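Local structure of repressor protein C2 (Enterobacteria phage P22, 2R1J) at residues R9-R14 against W38-T43. The protein binds the OR and OL operators through its N-terminal helix-turn-helix domain, the part present here, blocking transcription of lytic genes and so maintaining lysogeny. Sequence-based numbering, arbitrary orientation.
Sequences RIRARR and WERSET. With nucleotides of chain B; nucleotides of chain A.
Arg11 and Glu39 mark the closest backbone approach, CA to CA 5.6 Å, where helix 6-17 passes the C-terminal end of helix 32-39, which closes in a Schellman motif at Ser41. Glu39 crosses the gap with its chain extended beyond CG, and two arginines one turn apart grip its carboxylate. Arg14 meets it side-on and nearly coplanar: NE gives a straight 2.7 Å bond to Glu39 OE2, and NH2 reaches OE1, both on syn lone pairs. Arg11 comes with its guanidinium turned 78° from the carboxylate and puts NE and NH2 side-on to one oxygen, NE 3.0 Å from Glu39 OE1 and above the carboxylate plane, NH2 on the anti side by a longer, more bent bond. The bend at chi3 (-71°) turns Arg11 NE toward Glu39 OE1, and Arg11 NH2 also donates to OP1 of DT4 of chain B at 2.7 Å, consistent with Glu39 orienting Arg11 toward the phosphate; its negative charge probably eases the crowding of positive groups here. Beside the salt bridges, Ile10 CG2 packs on Glu39 CG, and Ile10 CD1 touches Trp38 CB at 3.9 Å. The indole of Trp38 turns its NE1 edge to the DNA backbone, donating to OP2 of DC13 of chain A. Gln21, at the start of helix 21-28, adds another hydrogen bond to Glu39 OE1, and Leu53 touches Ile10 and Trp38, so helices 6-17, 32-39 and 47-56 meet here in the Cro/C1-type helical bundle.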
loop_
_atom_site.group_PDB
_atom_site.type_symbol
_atom_site.label_atom_id
_atom_site.label_comp_id
_atom_site.label_asym_id
_atom_site.label_seq_id
_atom_site.Cartn_x
_atom_site.Cartn_y
_atom_site.Cartn_z
ATOM N N ARG C 9 4.992 3.276 14.633
ATOM C CA ARG C 9 6.209 3.275 13.840
ATOM C C ARG C 9 6.258 4.502 12.940
ATOM O O ARG C 9 7.330 5.032 12.642
ATOM C CB ARG C 9 6.298 2.000 13.007
ATOM C CG ARG C 9 6.606 0.773 13.855
ATOM C CD ARG C 9 6.831 -0.476 13.011
ATOM N NE ARG C 9 5.583 -1.038 12.496
ATOM C CZ ARG C 9 4.760 -1.819 13.192
ATOM N NH1 ARG C 9 5.036 -2.148 14.456
ATOM N NH2 ARG C 9 3.653 -2.289 12.616
ATOM N N ILE C 10 5.088 4.956 12.509
ATOM C CA ILE C 10 5.011 6.135 11.665
ATOM C C ILE C 10 5.422 7.370 12.463
ATOM O O ILE C 10 6.265 8.154 12.000
ATOM C CB ILE C 10 3.566 6.322 11.111
ATOM C CG1 ILE C 10 3.276 5.221 10.078
ATOM C CG2 ILE C 10 3.416 7.667 10.442
ATOM C CD1 ILE C 10 1.844 5.282 9.520
ATOM N N ARG C 11 4.847 7.536 13.652
ATOM C CA ARG C 11 5.158 8.707 14.464
ATOM C C ARG C 11 6.620 8.695 14.873
ATOM O O ARG C 11 7.298 9.703 14.730
ATOM C CB ARG C 11 4.241 8.792 15.692
ATOM C CG ARG C 11 4.608 9.897 16.677
ATOM C CD ARG C 11 3.516 10.107 17.706
ATOM N NE ARG C 11 2.342 10.736 17.099
ATOM C CZ ARG C 11 1.181 10.933 17.717
ATOM N NH1 ARG C 11 1.018 10.554 18.978
ATOM N NH2 ARG C 11 0.172 11.500 17.060
ATOM N N ALA C 12 7.123 7.561 15.355
ATOM C CA ALA C 12 8.526 7.533 15.766
ATOM C C ALA C 12 9.449 7.909 14.615
ATOM O O ALA C 12 10.420 8.651 14.791
ATOM C CB ALA C 12 8.897 6.171 16.308
ATOM N N ARG C 13 9.142 7.415 13.423
ATOM C CA ARG C 13 9.961 7.698 12.257
ATOM C C ARG C 13 9.903 9.179 11.888
ATOM O O ARG C 13 10.912 9.774 11.484
ATOM C CB ARG C 13 9.495 6.820 11.095
ATOM C CG ARG C 13 10.573 6.419 10.133
ATOM C CD ARG C 13 11.658 5.646 10.851
ATOM N NE ARG C 13 12.694 5.189 9.936
ATOM C CZ ARG C 13 13.457 5.995 9.202
ATOM N NH1 ARG C 13 14.379 5.485 8.394
ATOM N NH2 ARG C 13 13.300 7.310 9.274
ATOM N N ARG C 14 8.724 9.782 12.027
ATOM C CA ARG C 14 8.558 11.198 11.726
ATOM C C ARG C 14 9.374 12.042 12.724
ATOM O O ARG C 14 10.044 12.993 12.324
ATOM C CB ARG C 14 7.086 11.599 11.802
ATOM C CG ARG C 14 6.859 13.080 11.515
ATOM C CD ARG C 14 5.385 13.433 11.437
ATOM N NE ARG C 14 4.655 13.144 12.672
ATOM C CZ ARG C 14 4.704 13.889 13.769
ATOM N NH1 ARG C 14 5.465 14.987 13.794
ATOM N NH2 ARG C 14 3.990 13.541 14.835
ATOM N N TRP C 38 -3.339 8.287 10.744
ATOM C CA TRP C 38 -2.498 7.110 10.617
ATOM C C TRP C 38 -1.700 6.886 11.900
ATOM O O TRP C 38 -1.571 5.750 12.368
ATOM C CB TRP C 38 -1.497 7.240 9.472
ATOM C CG TRP C 38 -2.152 7.415 8.138
ATOM C CD1 TRP C 38 -3.455 7.116 7.812
ATOM C CD2 TRP C 38 -1.549 7.942 6.968
ATOM N NE1 TRP C 38 -3.697 7.449 6.491
ATOM C CE2 TRP C 38 -2.543 7.957 5.948
ATOM C CE3 TRP C 38 -0.267 8.409 6.672
ATOM C CZ2 TRP C 38 -2.287 8.429 4.656
ATOM C CZ3 TRP C 38 -0.003 8.885 5.387
ATOM C CH2 TRP C 38 -1.010 8.893 4.388
ATOM N N GLU C 39 -1.176 7.967 12.473
ATOM C CA GLU C 39 -0.344 7.807 13.680
ATOM C C GLU C 39 -1.116 7.286 14.877
ATOM O O GLU C 39 -0.564 6.533 15.684
ATOM C CB GLU C 39 0.366 9.127 14.046
ATOM C CG GLU C 39 1.251 9.608 12.931
ATOM C CD GLU C 39 2.207 10.730 13.319
ATOM O OE1 GLU C 39 1.907 11.469 14.267
ATOM O OE2 GLU C 39 3.231 10.862 12.629
ATOM N N ARG C 40 -2.378 7.679 14.986
ATOM C CA ARG C 40 -3.228 7.259 16.090
ATOM C C ARG C 40 -3.999 5.976 15.768
ATOM O O ARG C 40 -4.839 5.518 16.549
ATOM C CB ARG C 40 -4.195 8.377 16.457
ATOM C CG ARG C 40 -3.521 9.591 17.108
ATOM C CD ARG C 40 -4.503 10.684 17.411
ATOM N NE ARG C 40 -4.985 11.286 16.180
ATOM C CZ ARG C 40 -6.135 10.968 15.593
ATOM N NH1 ARG C 40 -6.933 10.063 16.147
ATOM N NH2 ARG C 40 -6.458 11.526 14.436
ATOM N N SER C 41 -3.699 5.403 14.616
ATOM C CA SER C 41 -4.356 4.166 14.191
ATOM C C SER C 41 -5.877 4.317 13.975
ATOM O O SER C 41 -6.632 3.333 14.080
ATOM C CB SER C 41 -4.058 3.052 15.200
ATOM O OG SER C 41 -2.690 2.671 15.113
ATOM N N GLU C 42 -6.312 5.533 13.662
ATOM C CA GLU C 42 -7.734 5.835 13.379
ATOM C C GLU C 42 -8.063 5.237 11.985
ATOM O O GLU C 42 -9.204 4.840 11.712
ATOM C CB GLU C 42 -7.965 7.352 13.374
ATOM C CG GLU C 42 -9.431 7.789 13.197
ATOM C CD GLU C 42 -9.634 9.312 13.235
ATOM O OE1 GLU C 42 -10.539 9.793 12.523
ATOM O OE2 GLU C 42 -8.919 10.039 13.986
ATOM N N THR C 43 -7.054 5.199 11.121
ATOM C CA THR C 43 -7.152 4.624 9.774
ATOM C C THR C 43 -5.747 4.157 9.389
ATOM O O THR C 43 -4.788 4.372 10.141
ATOM C CB THR C 43 -7.563 5.683 8.735
ATOM O OG1 THR C 43 -6.608 6.760 8.750
ATOM C CG2 THR C 43 -8.956 6.229 9.041
ATOM P P DT B 4 -2.135 13.944 17.433
ATOM O OP1 DT B 4 -1.653 12.953 18.422
ATOM O OP2 DT B 4 -1.961 13.640 15.980
ATOM O "O5'" DT B 4 -3.661 14.220 17.772
ATOM C "C5'" DT B 4 -4.009 14.735 19.059
ATOM C "C4'" DT B 4 -5.484 15.042 19.149
ATOM O "O4'" DT B 4 -5.820 16.181 18.331
ATOM C "C3'" DT B 4 -6.448 13.925 18.749
ATOM O "O3'" DT B 4 -7.487 13.916 19.725
ATOM C "C2'" DT B 4 -6.978 14.381 17.396
ATOM C "C1'" DT B 4 -6.978 15.889 17.549
ATOM N N1 DT B 4 -6.867 16.685 16.315
ATOM C C2 DT B 4 -7.787 17.700 16.098
ATOM O O2 DT B 4 -8.768 17.883 16.797
ATOM N N3 DT B 4 -7.518 18.494 15.017
ATOM C C4 DT B 4 -6.466 18.367 14.136
ATOM O O4 DT B 4 -6.321 19.187 13.246
ATOM C C5 DT B 4 -5.590 17.242 14.368
ATOM C C7 DT B 4 -4.462 16.997 13.421
ATOM C C6 DT B 4 -5.831 16.459 15.434
ATOM P P DC A 13 -5.888 7.234 3.286
ATOM O OP1 DC A 13 -4.674 6.773 2.613
ATOM O OP2 DC A 13 -5.840 7.719 4.683
ATOM O "O5'" DC A 13 -6.388 8.447 2.408
ATOM C "C5'" DC A 13 -6.448 9.763 2.932
ATOM C "C4'" DC A 13 -7.633 10.482 2.332
ATOM O "O4'" DC A 13 -8.835 9.890 2.904
ATOM C "C3'" DC A 13 -7.670 11.951 2.754
ATOM O "O3'" DC A 13 -7.138 12.820 1.784
ATOM C "C2'" DC A 13 -9.136 12.249 3.013
ATOM C "C1'" DC A 13 -9.832 10.896 3.087
ATOM N N1 DC A 13 -10.440 10.716 4.424
ATOM C C2 DC A 13 -11.723 11.231 4.642
ATOM O O2 DC A 13 -12.240 11.884 3.749
ATOM N N3 DC A 13 -12.338 11.026 5.825
ATOM C C4 DC A 13 -11.711 10.370 6.803
ATOM N N4 DC A 13 -12.379 10.156 7.950
ATOM C C5 DC A 13 -10.376 9.885 6.639
ATOM C C6 DC A 13 -9.788 10.064 5.436
ATOM P P DT A 12 -8.552 1.945 6.391
ATOM O OP1 DT A 12 -7.548 1.069 5.756
ATOM O OP2 DT A 12 -8.453 2.271 7.826
ATOM O "O5'" DT A 12 -8.710 3.284 5.562
ATOM C "C5'" DT A 12 -8.651 3.233 4.140
ATOM C "C4'" DT A 12 -8.819 4.607 3.548
ATOM O "O4'" DT A 12 -10.164 5.103 3.810
ATOM C "C3'" DT A 12 -7.855 5.657 4.110
ATOM O "O3'" DT A 12 -7.083 6.179 3.023
ATOM C "C2'" DT A 12 -8.767 6.683 4.767
ATOM C "C1'" DT A 12 -10.101 6.491 4.058
ATOM N N1 DT A 12 -11.298 6.853 4.843
ATOM C C2 DT A 12 -12.201 7.711 4.262
ATOM O O2 DT A 12 -12.033 8.229 3.177
ATOM N N3 DT A 12 -13.326 7.942 5.003
ATOM C C4 DT A 12 -13.648 7.420 6.207
ATOM O O4 DT A 12 -14.761 7.663 6.700
ATOM C C5 DT A 12 -12.639 6.575 6.803
ATOM C C7 DT A 12 -12.865 6.031 8.176
ATOM C C6 DT A 12 -11.524 6.323 6.097
#